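Local coordinates for exported protein (PDB 4JX0) that is of unknown function but binds magnesium and joins an N-terminal BT_3987-like beta domain to a C-terminal domain of the F5/F8 type C family, at residues P33-V38 and H156-R161; L37-Y42 and K72-Y77; G63-S68 and K127-D132; S173-N178 and W269-V274; C258-E263 and V297-M302. One frame throughout, in Å; residues are numbered along the deposited sequence.

In the fold
The five contacts trace an elongated two-domain protein, from the far end of its N-terminal beta domain to its C-terminal one. Contacts 1 and 2 share Leu-37 and Val-38, their centres about 8 Å apart, and strand 36-41 lies between 157-159 and 66-73. Contact 3 pairs strand 66-73 with 123-130 in the same mixed sheet, its centre about 23 Å from that of contact 2. Strand 165-174 of this sheet runs into contact 4, where the connecting chain meets strand 269-276. Contacts 4 and 5, centres about 9 Å apart, alternate along the sequence on neighbouring strands. About 52 Å separates the centres of contacts 1 and 5, as one chain joins two beta domains in series.

Contact 1: residues P33-V38 and H156-R161; sequences PFTDLV and HLAIAR
His-156 presents the edge of its imidazole to the backbone of Phe-34: ND1 donates to Phe-34 O at 2.8 Å, and the oxygen lies only 2° out of the ring plane. The bond puts the hydrogen on ND1. Phe-34 contributes its carbonyl here, while its own ring leads away from residues 156-161.

From this point the chains run parallel. Asp-36 N donates to His-156 O from well above the carbonyl plane, and Asp-36 O accepts from Ala-158 N at 3.2 Å. Val-38 then repeats the pattern, its N bonding to Ala-158 O and its O receiving Ala-160 N, both at 2.9 Å. On the face bearing Asp-36 and Val-38, CD1 of Leu-157 touches Val-38 CG2 at 3.7 Å, and the same methyl lies against Asp-36 CB. In Val-38, chi1 (-176°) sets CG1 anti to the backbone N and CG2 beside it, and CG2 is the branch that meets the leucine. Thr-35 CG2 rests on Ala-158 CB at 3.9 Å, while its OG1 bonds to Asp-32. Beyond the pair, Val-38 packs on Leu-148 and Leu-157 on Met-150.

The short parallel edge strand fits an immunoglobulin-like beta domain, as expected of the E-set clan to which this N-terminal domain belongs.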
# COMPACT_ATOMS: atom_id res chain seq x y z
N PRO A 33 9.58 -39.32 14.13
CA PRO A 33 10.23 -39.36 12.81
C PRO A 33 9.55 -40.31 11.81
O PRO A 33 10.11 -40.54 10.74
CB PRO A 33 11.65 -39.83 13.15
CG PRO A 33 11.52 -40.62 14.38
CD PRO A 33 10.30 -40.13 15.12
N PHE A 34 8.33 -40.82 12.11
CA PHE A 34 7.61 -41.76 11.24
C PHE A 34 6.39 -41.12 10.54
O PHE A 34 5.55 -41.84 10.01
CB PHE A 34 7.18 -42.95 12.09
CG PHE A 34 8.37 -43.57 12.78
CD1 PHE A 34 9.29 -44.32 12.06
CD2 PHE A 34 8.65 -43.28 14.10
CE1 PHE A 34 10.42 -44.86 12.69
CE2 PHE A 34 9.78 -43.81 14.73
CZ PHE A 34 10.65 -44.60 14.01
N THR A 35 6.32 -39.78 10.51
CA THR A 35 5.25 -39.04 9.83
C THR A 35 5.84 -37.87 9.09
O THR A 35 6.42 -36.99 9.74
CB THR A 35 4.20 -38.54 10.83
OG1 THR A 35 3.80 -39.60 11.67
CG2 THR A 35 2.97 -37.95 10.15
N ASP A 36 5.71 -37.84 7.75
CA ASP A 36 6.15 -36.69 6.96
C ASP A 36 5.13 -35.60 7.19
O ASP A 36 3.94 -35.90 7.29
CB ASP A 36 6.28 -37.04 5.46
CG ASP A 36 7.37 -38.06 5.16
OD1 ASP A 36 8.39 -38.07 5.88
OD2 ASP A 36 7.21 -38.84 4.20
N LEU A 37 5.57 -34.36 7.37
CA LEU A 37 4.64 -33.27 7.67
C LEU A 37 4.47 -32.36 6.48
O LEU A 37 5.44 -32.08 5.78
CB LEU A 37 5.12 -32.47 8.88
CG LEU A 37 5.37 -33.26 10.15
CD1 LEU A 37 6.08 -32.42 11.18
CD2 LEU A 37 4.08 -33.80 10.71
N VAL A 38 3.22 -31.90 6.24
CA VAL A 38 2.87 -30.94 5.19
C VAL A 38 2.53 -29.64 5.91
O VAL A 38 1.74 -29.65 6.86
CB VAL A 38 1.71 -31.44 4.28
CG1 VAL A 38 1.44 -30.45 3.16
CG2 VAL A 38 2.03 -32.81 3.72
N HIS A 156 1.16 -42.30 6.73
CA HIS A 156 2.35 -41.71 7.36
C HIS A 156 2.61 -40.30 6.81
O HIS A 156 3.74 -39.96 6.47
CB HIS A 156 3.58 -42.62 7.19
CG HIS A 156 3.46 -43.91 7.93
ND1 HIS A 156 4.04 -44.09 9.17
CD2 HIS A 156 2.82 -45.04 7.58
CE1 HIS A 156 3.73 -45.33 9.53
NE2 HIS A 156 2.99 -45.93 8.61
N LEU A 157 1.54 -39.51 6.74
CA LEU A 157 1.54 -38.14 6.25
C LEU A 157 0.48 -37.36 7.00
O LEU A 157 -0.63 -37.87 7.19
CB LEU A 157 1.26 -38.11 4.75
CG LEU A 157 1.43 -36.75 4.06
CD1 LEU A 157 2.89 -36.40 3.88
CD2 LEU A 157 0.74 -36.75 2.73
N ALA A 158 0.79 -36.12 7.40
CA ALA A 158 -0.16 -35.28 8.12
C ALA A 158 0.16 -33.80 7.99
O ALA A 158 1.29 -33.44 7.67
CB ALA A 158 -0.14 -35.66 9.59
N ILE A 159 -0.83 -32.94 8.25
CA ILE A 159 -0.61 -31.50 8.27
C ILE A 159 0.04 -31.20 9.62
O ILE A 159 -0.42 -31.73 10.63
CB ILE A 159 -1.92 -30.71 8.03
CG1 ILE A 159 -2.44 -30.92 6.59
CG2 ILE A 159 -1.70 -29.21 8.29
CD1 ILE A 159 -3.91 -30.85 6.48
N ALA A 160 1.13 -30.41 9.63
CA ALA A 160 1.85 -30.10 10.88
C ALA A 160 0.95 -29.40 11.90
O ALA A 160 -0.00 -28.71 11.53
CB ALA A 160 3.07 -29.24 10.58
N ARG A 161 1.24 -29.60 13.20
CA ARG A 161 0.46 -29.00 14.29
C ARG A 161 0.50 -27.46 14.16
O ARG A 161 -0.55 -26.82 14.06
CB ARG A 161 0.99 -29.47 15.66
CG ARG A 161 0.69 -30.95 15.93
CD ARG A 161 1.55 -31.57 17.01
NE ARG A 161 1.29 -33.01 17.12
CZ ARG A 161 1.89 -33.84 17.98
NH1 ARG A 161 2.81 -33.38 18.83
NH2 ARG A 161 1.58 -35.13 18.00

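Contact 2: residues L37-Y42 and K72-Y77; sequences LVYLGY and KVTKPY
Lys-72 lays its aliphatic chain across the ring of Tyr-39 in a CH-pi contact, CB standing 3.7 Å above the ring plane and shifted toward the rim. Their pairing puts both side chains on one face of the sheet, and chi1 (63°) sets Tyr-39 CG between the backbone N and the carbonyl carbon. The lysine chain bends at chi3 (78°), and its CE comes within 3.4 Å of Tyr-39 OH. That hydroxyl bonds to Glu-22, with which Lys-72 NZ forms only a long, weak ion pair.

Hydrogen bonds tie the backbones together. Tyr-39 and Lys-72 form a hydrogen-bonded antiparallel pair, Tyr-39 N reaching Lys-72 O at 2.9 Å and Lys-72 N returning to Tyr-39 O. Strand 36-41 thus gains an antiparallel neighbour opposite its parallel partner 157-159, one of the places where parallel and antiparallel pairing meet in this mixed sheet. Thr-74 lies just past the end of strand 66-73, yet the pairing continues through both its backbone and its side chain: Thr-74 N donates to Leu-37 O at 3.0 Å, and OG1 accepts from Leu-37 N at 2.9 Å.

Apolar contacts occupy both faces. Val-38 CG2 meets Val-73 CG2 at 4.1 Å. On the tyrosine side, Thr-74 CG2 approaches Tyr-39 CE1 to 3.8 Å and also touches Leu-37 CB; Ile-25 of helix 23-31 packs on both Tyr-39 and Thr-74.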
# COMPACT_ATOMS: atom_id res chain seq x y z
N LEU A 37 5.57 -34.36 7.37
CA LEU A 37 4.64 -33.27 7.67
C LEU A 37 4.47 -32.36 6.48
O LEU A 37 5.44 -32.08 5.78
CB LEU A 37 5.12 -32.47 8.88
CG LEU A 37 5.37 -33.26 10.15
CD1 LEU A 37 6.08 -32.42 11.18
CD2 LEU A 37 4.08 -33.80 10.71
N VAL A 38 3.22 -31.90 6.24
CA VAL A 38 2.87 -30.94 5.19
C VAL A 38 2.53 -29.64 5.91
O VAL A 38 1.74 -29.65 6.86
CB VAL A 38 1.71 -31.44 4.28
CG1 VAL A 38 1.44 -30.45 3.16
CG2 VAL A 38 2.03 -32.81 3.72
N TYR A 39 3.14 -28.52 5.52
CA TYR A 39 2.92 -27.26 6.22
C TYR A 39 3.12 -26.06 5.30
O TYR A 39 3.54 -26.21 4.15
CB TYR A 39 3.88 -27.19 7.43
CG TYR A 39 5.35 -27.19 7.08
CD1 TYR A 39 6.00 -28.37 6.75
CD2 TYR A 39 6.11 -26.03 7.13
CE1 TYR A 39 7.35 -28.38 6.42
CE2 TYR A 39 7.46 -26.03 6.83
CZ TYR A 39 8.09 -27.21 6.48
OH TYR A 39 9.43 -27.24 6.16
N LEU A 40 2.81 -24.87 5.83
CA LEU A 40 2.91 -23.60 5.11
C LEU A 40 4.32 -22.99 5.24
O LEU A 40 4.82 -22.82 6.36
CB LEU A 40 1.84 -22.61 5.66
CG LEU A 40 0.67 -22.27 4.76
CD1 LEU A 40 -0.05 -23.48 4.33
CD2 LEU A 40 -0.30 -21.38 5.50
N GLY A 41 4.91 -22.65 4.11
CA GLY A 41 6.22 -21.99 4.05
C GLY A 41 6.06 -20.48 4.04
O GLY A 41 5.42 -19.94 3.14
N TYR A 42 6.60 -19.79 5.06
CA TYR A 42 6.52 -18.33 5.15
C TYR A 42 7.55 -17.77 6.12
O TYR A 42 7.84 -18.39 7.14
CB TYR A 42 5.11 -17.86 5.57
CG TYR A 42 4.64 -18.41 6.90
CD1 TYR A 42 3.91 -19.58 6.97
CD2 TYR A 42 4.86 -17.71 8.09
CE1 TYR A 42 3.46 -20.09 8.18
CE2 TYR A 42 4.42 -18.21 9.31
CZ TYR A 42 3.74 -19.42 9.36
OH TYR A 42 3.25 -19.91 10.55
N LYS A 72 5.05 -26.66 1.88
CA LYS A 72 6.21 -27.56 1.95
C LYS A 72 5.84 -28.94 2.54
O LYS A 72 4.87 -29.06 3.28
CB LYS A 72 7.31 -26.93 2.82
CG LYS A 72 7.84 -25.59 2.31
CD LYS A 72 8.78 -24.89 3.29
CE LYS A 72 10.17 -25.48 3.30
NZ LYS A 72 11.07 -24.75 4.24
N VAL A 73 6.63 -29.97 2.20
CA VAL A 73 6.55 -31.32 2.75
C VAL A 73 7.97 -31.62 3.26
O VAL A 73 8.94 -31.20 2.62
CB VAL A 73 5.99 -32.39 1.78
CG1 VAL A 73 6.87 -32.57 0.55
CG2 VAL A 73 5.78 -33.73 2.49
N THR A 74 8.10 -32.25 4.43
CA THR A 74 9.41 -32.45 5.07
C THR A 74 10.35 -33.40 4.31
O THR A 74 11.57 -33.25 4.43
CB THR A 74 9.22 -32.95 6.49
OG1 THR A 74 8.36 -34.09 6.48
CG2 THR A 74 8.64 -31.87 7.39
N LYS A 75 9.81 -34.35 3.54
CA LYS A 75 10.60 -35.35 2.81
C LYS A 75 9.86 -35.72 1.53
O LYS A 75 8.63 -35.69 1.56
CB LYS A 75 10.80 -36.58 3.73
CG LYS A 75 11.75 -37.64 3.21
CD LYS A 75 12.30 -38.56 4.32
CE LYS A 75 11.25 -39.15 5.24
NZ LYS A 75 11.77 -40.33 6.00
N PRO A 76 10.51 -36.08 0.40
CA PRO A 76 9.73 -36.43 -0.79
C PRO A 76 8.84 -37.63 -0.53
O PRO A 76 9.27 -38.60 0.11
CB PRO A 76 10.80 -36.73 -1.84
CG PRO A 76 12.02 -36.05 -1.34
CD PRO A 76 11.96 -36.18 0.14
N TYR A 77 7.57 -37.55 -0.96
CA TYR A 77 6.55 -38.57 -0.71
C TYR A 77 6.34 -39.44 -1.97
O TYR A 77 6.49 -38.96 -3.09
CB TYR A 77 5.26 -37.89 -0.25
CG TYR A 77 4.27 -38.81 0.42
CD1 TYR A 77 4.53 -39.35 1.67
CD2 TYR A 77 3.04 -39.07 -0.16
CE1 TYR A 77 3.62 -40.20 2.30
CE2 TYR A 77 2.11 -39.90 0.46
CZ TYR A 77 2.40 -40.46 1.69
OH TYR A 77 1.49 -41.31 2.26

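Contact 3: residues G63-S68 and K127-D132; sequences GKNELS and KLTLKD
Leu-67 and Leu-128 form the close-knit part of this antiparallel pairing. They exchange two backbone hydrogen bonds, Leu-67 N to Leu-128 O at 2.8 Å and Leu-128 N to Leu-67 O at 2.9 Å. Their side chains leave on one face, with Leu-67 CB and Leu-128 CB 4.3 Å apart. Just before strand 66-73, Asn-65 O extends the ladder by accepting from Leu-130 N in an almost straight bond (174°). The same oxygen has Thr-129 CA close by, an additional CA-H...O contact.

The other face, carrying Glu-66, Thr-129 and Lys-127, is looser and partly exposed. Glu-66 and Thr-129 run side by side in the same direction, with CG of the glutamate 3.7 Å from Thr-129 OG1. Lys-127, two residues before Thr-129 on the same face, slants across Glu-66. Its chain bends at chi3 (-72°), which turns CE aside; NZ lies 3.3 Å from Glu-66 OE2, a salt bridge whose hydrogen bond is weak. The stronger partner of NZ is Glu-113, so the ammonium group has two carboxylate partners.

Strand 123-130 lies between 66-73 and 110-117 in the mixed sheet. On the leucine face, Leu-128 packs on Phe-112 of strand 110-117, while Leu-67 and Leu-130 both rest on Leu-50 of strand 47-54.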
# COMPACT_ATOMS: atom_id res chain seq x y z
N GLY A 63 -2.50 -2.98 -5.30
CA GLY A 63 -1.68 -4.12 -5.66
C GLY A 63 -2.47 -5.32 -6.10
O GLY A 63 -3.66 -5.21 -6.45
N LYS A 64 -1.79 -6.48 -6.12
CA LYS A 64 -2.35 -7.73 -6.64
C LYS A 64 -3.51 -8.21 -5.77
O LYS A 64 -3.50 -8.02 -4.55
CB LYS A 64 -1.25 -8.82 -6.78
CG LYS A 64 -1.40 -9.72 -8.02
CD LYS A 64 -0.06 -10.03 -8.73
CE LYS A 64 0.89 -10.87 -7.91
NZ LYS A 64 2.09 -11.29 -8.68
N ASN A 65 -4.51 -8.80 -6.43
CA ASN A 65 -5.71 -9.36 -5.80
C ASN A 65 -5.54 -10.87 -5.53
O ASN A 65 -6.49 -11.51 -5.08
CB ASN A 65 -6.93 -9.11 -6.68
CG ASN A 65 -6.89 -9.81 -8.02
OD1 ASN A 65 -5.82 -9.93 -8.64
ND2 ASN A 65 -8.04 -10.24 -8.52
N GLU A 66 -4.35 -11.44 -5.82
CA GLU A 66 -4.01 -12.84 -5.63
C GLU A 66 -2.93 -12.99 -4.56
O GLU A 66 -1.96 -12.23 -4.58
CB GLU A 66 -3.52 -13.44 -6.95
CG GLU A 66 -4.57 -13.47 -8.04
CD GLU A 66 -4.06 -13.93 -9.39
OE1 GLU A 66 -3.24 -13.19 -9.99
OE2 GLU A 66 -4.48 -15.01 -9.85
N LEU A 67 -3.07 -13.97 -3.66
CA LEU A 67 -2.11 -14.27 -2.60
C LEU A 67 -1.62 -15.68 -2.81
O LEU A 67 -2.42 -16.61 -2.70
CB LEU A 67 -2.76 -14.12 -1.23
CG LEU A 67 -2.67 -12.74 -0.61
CD1 LEU A 67 -3.78 -12.55 0.40
CD2 LEU A 67 -1.30 -12.54 0.06
N SER A 68 -0.34 -15.85 -3.16
CA SER A 68 0.25 -17.17 -3.39
C SER A 68 0.98 -17.63 -2.13
O SER A 68 1.83 -16.91 -1.62
CB SER A 68 1.19 -17.12 -4.59
OG SER A 68 1.53 -18.43 -5.01
N LYS A 127 -3.36 -20.78 -4.11
CA LYS A 127 -3.71 -19.38 -4.35
C LYS A 127 -5.03 -18.98 -3.70
O LYS A 127 -5.98 -19.76 -3.69
CB LYS A 127 -3.82 -19.14 -5.88
CG LYS A 127 -3.23 -17.82 -6.34
CD LYS A 127 -3.59 -17.51 -7.80
CE LYS A 127 -2.87 -18.37 -8.82
NZ LYS A 127 -3.34 -18.10 -10.20
N LEU A 128 -5.08 -17.73 -3.19
CA LEU A 128 -6.27 -17.10 -2.63
C LEU A 128 -6.49 -15.86 -3.44
O LEU A 128 -5.63 -14.98 -3.43
CB LEU A 128 -6.09 -16.78 -1.14
CG LEU A 128 -7.09 -15.81 -0.49
CD1 LEU A 128 -8.55 -16.20 -0.79
CD2 LEU A 128 -6.87 -15.73 0.99
N THR A 129 -7.60 -15.79 -4.17
CA THR A 129 -7.91 -14.64 -5.00
C THR A 129 -9.11 -13.89 -4.41
O THR A 129 -10.14 -14.50 -4.14
CB THR A 129 -8.16 -15.09 -6.44
OG1 THR A 129 -7.06 -15.90 -6.87
CG2 THR A 129 -8.36 -13.92 -7.40
N LEU A 130 -8.95 -12.56 -4.23
CA LEU A 130 -9.98 -11.67 -3.69
C LEU A 130 -10.74 -11.04 -4.86
O LEU A 130 -10.13 -10.34 -5.66
CB LEU A 130 -9.34 -10.57 -2.82
CG LEU A 130 -8.98 -10.97 -1.39
CD1 LEU A 130 -8.10 -12.20 -1.35
CD2 LEU A 130 -8.29 -9.84 -0.68
N LYS A 131 -12.05 -11.30 -4.97
CA LYS A 131 -12.86 -10.78 -6.08
C LYS A 131 -14.00 -9.87 -5.60
O LYS A 131 -14.42 -9.96 -4.45
CB LYS A 131 -13.43 -11.94 -6.91
CG LYS A 131 -14.33 -12.92 -6.15
CD LYS A 131 -15.13 -13.81 -7.10
CE LYS A 131 -16.13 -14.66 -6.38
NZ LYS A 131 -16.92 -15.50 -7.32
N ASP A 132 -14.50 -9.01 -6.50
CA ASP A 132 -15.64 -8.10 -6.31
C ASP A 132 -15.64 -7.37 -4.95
O ASP A 132 -16.63 -7.39 -4.22
CB ASP A 132 -16.96 -8.89 -6.47
CG ASP A 132 -17.10 -9.56 -7.82
OD1 ASP A 132 -16.84 -8.89 -8.85
OD2 ASP A 132 -17.49 -10.76 -7.86

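Contact 4: residues S173-N178 and W269-V274; sequences SIRLDN and WVNHGV
At the junction of the two domains, Leu-176 and Asn-178 of the connecting chain settle on Asn-271 and His-272 of edge strand 269-276. CD1 of Leu-176 stands 3.6 Å above the imidazole plane of His-272, over the ring centre, in a CH-pi contact. Asn-178 comes to the ring edge instead: ND2 donates to His-272 ND1 at 3.0 Å, 3° from the ring plane, although the amide is turned 56° to the ring. This makes ND1 the acceptor, and Asn-178 OD1 in turn accepts from Lys-290 N.

Two backbone bonds, Leu-176 N to Asn-271 O and Asn-178 N to His-272 O, both 2.9 Å, secure the linker. Asn-271 OD1 accepts from Gly-273 N at 3.1 Å, an Asx turn that holds its side chain alongside Arg-175. A water bridges Asn-271 ND2 and Arg-175 NH1, lying in the guanidinium plane. Val-274 CG2 covers one face of that guanidinium, while Arg-175 CD touches Asn-271 ND2 at 3.6 Å.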
# COMPACT_ATOMS: atom_id res chain seq x y z
N SER A 173 -8.69 2.50 3.66
CA SER A 173 -8.46 3.93 3.89
C SER A 173 -9.03 4.76 2.73
O SER A 173 -9.01 4.30 1.60
CB SER A 173 -6.96 4.21 4.07
OG SER A 173 -6.16 3.49 3.14
N ILE A 174 -9.56 5.97 3.02
CA ILE A 174 -10.17 6.80 1.98
C ILE A 174 -9.11 7.57 1.16
O ILE A 174 -8.21 8.22 1.71
CB ILE A 174 -11.23 7.79 2.56
CG1 ILE A 174 -12.46 7.00 3.07
CG2 ILE A 174 -11.67 8.82 1.50
CD1 ILE A 174 -13.26 7.76 4.11
N ARG A 175 -9.28 7.53 -0.16
CA ARG A 175 -8.45 8.27 -1.11
C ARG A 175 -9.27 8.57 -2.36
O ARG A 175 -9.67 7.65 -3.09
CB ARG A 175 -7.18 7.50 -1.50
CG ARG A 175 -6.27 8.27 -2.46
CD ARG A 175 -4.93 7.61 -2.66
NE ARG A 175 -4.95 6.65 -3.76
CZ ARG A 175 -3.99 5.76 -4.01
NH1 ARG A 175 -2.92 5.69 -3.22
NH2 ARG A 175 -4.10 4.92 -5.04
N LEU A 176 -9.47 9.85 -2.64
CA LEU A 176 -10.23 10.25 -3.81
C LEU A 176 -9.35 10.12 -5.05
O LEU A 176 -8.13 10.09 -4.94
CB LEU A 176 -10.75 11.69 -3.66
CG LEU A 176 -11.38 12.06 -2.31
CD1 LEU A 176 -11.71 13.52 -2.27
CD2 LEU A 176 -12.63 11.23 -2.04
N ASP A 177 -9.95 10.00 -6.22
CA ASP A 177 -9.22 9.95 -7.49
C ASP A 177 -9.43 11.31 -8.08
O ASP A 177 -10.20 11.47 -9.03
CB ASP A 177 -9.73 8.80 -8.39
CG ASP A 177 -9.16 8.73 -9.79
OD1 ASP A 177 -8.04 9.24 -10.00
OD2 ASP A 177 -9.86 8.18 -10.69
N ASN A 178 -8.84 12.33 -7.42
CA ASN A 178 -9.02 13.73 -7.80
C ASN A 178 -7.70 14.43 -8.13
O ASN A 178 -7.68 15.65 -8.09
CB ASN A 178 -9.73 14.48 -6.67
CG ASN A 178 -10.29 15.80 -7.09
OD1 ASN A 178 -10.95 15.90 -8.12
ND2 ASN A 178 -10.01 16.85 -6.33
N TRP A 269 -8.55 16.36 7.31
CA TRP A 269 -7.56 16.16 6.24
C TRP A 269 -7.98 14.99 5.36
O TRP A 269 -8.21 13.90 5.88
CB TRP A 269 -6.16 15.89 6.82
CG TRP A 269 -5.50 17.11 7.38
CD1 TRP A 269 -5.50 17.52 8.68
CD2 TRP A 269 -4.71 18.06 6.66
NE1 TRP A 269 -4.76 18.67 8.81
CE2 TRP A 269 -4.26 19.02 7.59
CE3 TRP A 269 -4.32 18.18 5.32
CZ2 TRP A 269 -3.42 20.08 7.22
CZ3 TRP A 269 -3.49 19.23 4.95
CH2 TRP A 269 -3.05 20.16 5.90
N VAL A 270 -8.06 15.21 4.03
CA VAL A 270 -8.48 14.18 3.08
C VAL A 270 -7.41 13.97 2.02
O VAL A 270 -6.85 14.94 1.53
CB VAL A 270 -9.84 14.55 2.44
CG1 VAL A 270 -10.37 13.42 1.55
CG2 VAL A 270 -10.87 14.91 3.51
N ASN A 271 -7.15 12.69 1.66
CA ASN A 271 -6.19 12.34 0.60
C ASN A 271 -6.92 12.43 -0.74
O ASN A 271 -7.80 11.60 -1.02
CB ASN A 271 -5.66 10.93 0.86
CG ASN A 271 -4.55 10.48 -0.05
OD1 ASN A 271 -4.29 11.06 -1.11
ND2 ASN A 271 -3.91 9.38 0.31
N HIS A 272 -6.57 13.44 -1.57
CA HIS A 272 -7.23 13.66 -2.86
C HIS A 272 -6.65 12.81 -4.00
O HIS A 272 -7.17 12.86 -5.11
CB HIS A 272 -7.20 15.15 -3.24
CG HIS A 272 -8.37 15.87 -2.67
ND1 HIS A 272 -9.37 16.37 -3.47
CD2 HIS A 272 -8.72 16.05 -1.37
CE1 HIS A 272 -10.27 16.89 -2.65
NE2 HIS A 272 -9.92 16.71 -1.38
N GLY A 273 -5.61 12.02 -3.72
CA GLY A 273 -5.00 11.15 -4.71
C GLY A 273 -3.49 11.25 -4.73
O GLY A 273 -2.88 12.00 -3.96
N VAL A 274 -2.88 10.48 -5.62
CA VAL A 274 -1.45 10.45 -5.78
C VAL A 274 -1.08 11.11 -7.11
O VAL A 274 -1.59 10.71 -8.17
CB VAL A 274 -0.90 9.00 -5.72
CG1 VAL A 274 0.61 8.96 -5.97
CG2 VAL A 274 -1.24 8.35 -4.38
O HOH W 1 -1.55 7.37 -0.74

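Contact 5: residues C258-E263 and V297-M302; sequences CRVMVE and VRFENM
Arg-259 and Glu-300, paired on adjacent antiparallel strands, join in a salt bridge, NH1 to OE1 2.7 Å. The oxygen lies at the guanidinium edge, close to its plane, but is approached from above the carboxylate plane, and the two flat groups stand 83° apart. CB of Asn-301 lies over a guanidinium face, 3.5 Å from Arg-259 NH2; the Asn-301 amide is turned only 16° from that plane. Beside the pair, CG of the selenomethionine Met-261 packs against the Glu-300 carboxylate.

The opposite face is apolar. Val-260 CG1 meets Val-297 CG1 at 3.8 Å, while Val-260 CG2 touches Phe-299 CE1. Cys-258 SG approaches the Phe-299 ring obliquely, 3.8 Å from CD1.

Behind these side chains stands the backbone ladder that sets them in register: Arg-259 with Glu-300 and Met-261 with Arg-298 each exchange two hydrogen bonds, as in Arg-259 N to Glu-300 O at 2.9 Å. Arg-298 directs its end away, NE bonding to Thr-229 and its guanidinium making cation-pi contacts with Trp-269 and Tyr-227.

In the five-stranded antiparallel sheet, strands 255-263 and 296-304 lie between 269-276 and 227-232; their apolar face, through Val-260 and Phe-299, packs on Ile-286 of strand 283-294.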
# COMPACT_ATOMS: atom_id res chain seq x y z
N CYS A 258 3.92 12.18 -5.51
CA CYS A 258 3.63 12.55 -4.12
C CYS A 258 2.13 12.39 -3.83
O CYS A 258 1.30 12.34 -4.75
CB CYS A 258 4.09 13.98 -3.82
SG CYS A 258 3.18 15.26 -4.72
N ARG A 259 1.79 12.32 -2.55
CA ARG A 259 0.43 12.19 -2.02
C ARG A 259 -0.08 13.59 -1.71
O ARG A 259 0.61 14.32 -1.00
CB ARG A 259 0.50 11.34 -0.76
CG ARG A 259 -0.84 10.91 -0.15
CD ARG A 259 -0.62 10.46 1.28
NE ARG A 259 0.46 9.47 1.35
CZ ARG A 259 1.37 9.35 2.32
NH1 ARG A 259 1.35 10.17 3.37
NH2 ARG A 259 2.30 8.41 2.27
N VAL A 260 -1.25 13.98 -2.25
CA VAL A 260 -1.79 15.33 -2.04
C VAL A 260 -2.91 15.30 -0.98
O VAL A 260 -4.04 14.90 -1.28
CB VAL A 260 -2.29 15.94 -3.38
CG1 VAL A 260 -2.72 17.40 -3.19
CG2 VAL A 260 -1.22 15.84 -4.46
N MSE A 261 -2.60 15.78 0.25
CA MSE A 261 -3.57 15.91 1.35
C MSE A 261 -4.20 17.28 1.30
O MSE A 261 -3.49 18.25 1.04
CB MSE A 261 -2.89 15.74 2.72
CG MSE A 261 -2.04 14.50 2.87
SE MSE A 261 -3.02 12.86 2.62
CE MSE A 261 -4.24 12.98 4.11
N VAL A 262 -5.50 17.39 1.57
CA VAL A 262 -6.19 18.68 1.52
C VAL A 262 -6.97 18.90 2.80
O VAL A 262 -7.80 18.06 3.13
CB VAL A 262 -7.13 18.73 0.30
CG1 VAL A 262 -7.91 20.03 0.25
CG2 VAL A 262 -6.34 18.52 -0.99
N GLU A 263 -6.74 20.04 3.50
CA GLU A 263 -7.49 20.40 4.70
C GLU A 263 -8.73 21.11 4.27
O GLU A 263 -8.67 22.21 3.71
CB GLU A 263 -6.69 21.28 5.68
CG GLU A 263 -7.33 21.32 7.06
CD GLU A 263 -6.71 22.29 8.05
OE1 GLU A 263 -6.51 23.47 7.68
OE2 GLU A 263 -6.49 21.89 9.21
N VAL A 297 -3.05 22.74 1.87
CA VAL A 297 -2.72 21.57 1.03
C VAL A 297 -1.34 21.10 1.49
O VAL A 297 -0.46 21.93 1.68
CB VAL A 297 -2.77 21.88 -0.49
CG1 VAL A 297 -2.36 20.66 -1.31
CG2 VAL A 297 -4.15 22.36 -0.89
N ARG A 298 -1.15 19.79 1.71
CA ARG A 298 0.10 19.22 2.20
C ARG A 298 0.58 18.11 1.28
O ARG A 298 -0.13 17.13 1.05
CB ARG A 298 -0.07 18.69 3.64
CG ARG A 298 1.18 18.08 4.28
CD ARG A 298 0.91 17.62 5.70
NE ARG A 298 0.72 18.75 6.60
CZ ARG A 298 0.41 18.66 7.89
NH1 ARG A 298 0.24 17.47 8.46
NH2 ARG A 298 0.26 19.76 8.63
N PHE A 299 1.82 18.23 0.79
CA PHE A 299 2.43 17.25 -0.09
C PHE A 299 3.25 16.30 0.77
O PHE A 299 4.08 16.77 1.54
CB PHE A 299 3.30 17.94 -1.14
CG PHE A 299 2.50 18.86 -2.02
CD1 PHE A 299 1.69 18.34 -3.03
CD2 PHE A 299 2.57 20.23 -1.87
CE1 PHE A 299 0.96 19.19 -3.85
CE2 PHE A 299 1.82 21.08 -2.69
CZ PHE A 299 1.01 20.55 -3.67
N GLU A 300 3.00 14.99 0.66
CA GLU A 300 3.69 13.96 1.44
C GLU A 300 4.25 12.88 0.53
O GLU A 300 3.87 12.78 -0.63
CB GLU A 300 2.71 13.31 2.44
CG GLU A 300 2.00 14.28 3.37
CD GLU A 300 1.01 13.63 4.32
OE1 GLU A 300 0.37 12.63 3.92
OE2 GLU A 300 0.83 14.16 5.44
N ASN A 301 5.17 12.06 1.07
CA ASN A 301 5.78 10.94 0.36
C ASN A 301 6.31 11.38 -1.02
O ASN A 301 6.07 10.74 -2.05
CB ASN A 301 4.72 9.83 0.23
CG ASN A 301 5.29 8.48 -0.09
OD1 ASN A 301 6.27 8.04 0.50
ND2 ASN A 301 4.69 7.80 -1.05
N MSE A 302 7.07 12.48 -1.03
CA MSE A 302 7.58 13.06 -2.27
C MSE A 302 8.79 12.28 -2.78
O MSE A 302 9.85 12.30 -2.13
CB MSE A 302 7.93 14.54 -2.08
CG MSE A 302 6.79 15.36 -1.49
SE MSE A 302 7.25 17.21 -1.28
CE MSE A 302 6.73 17.83 -3.04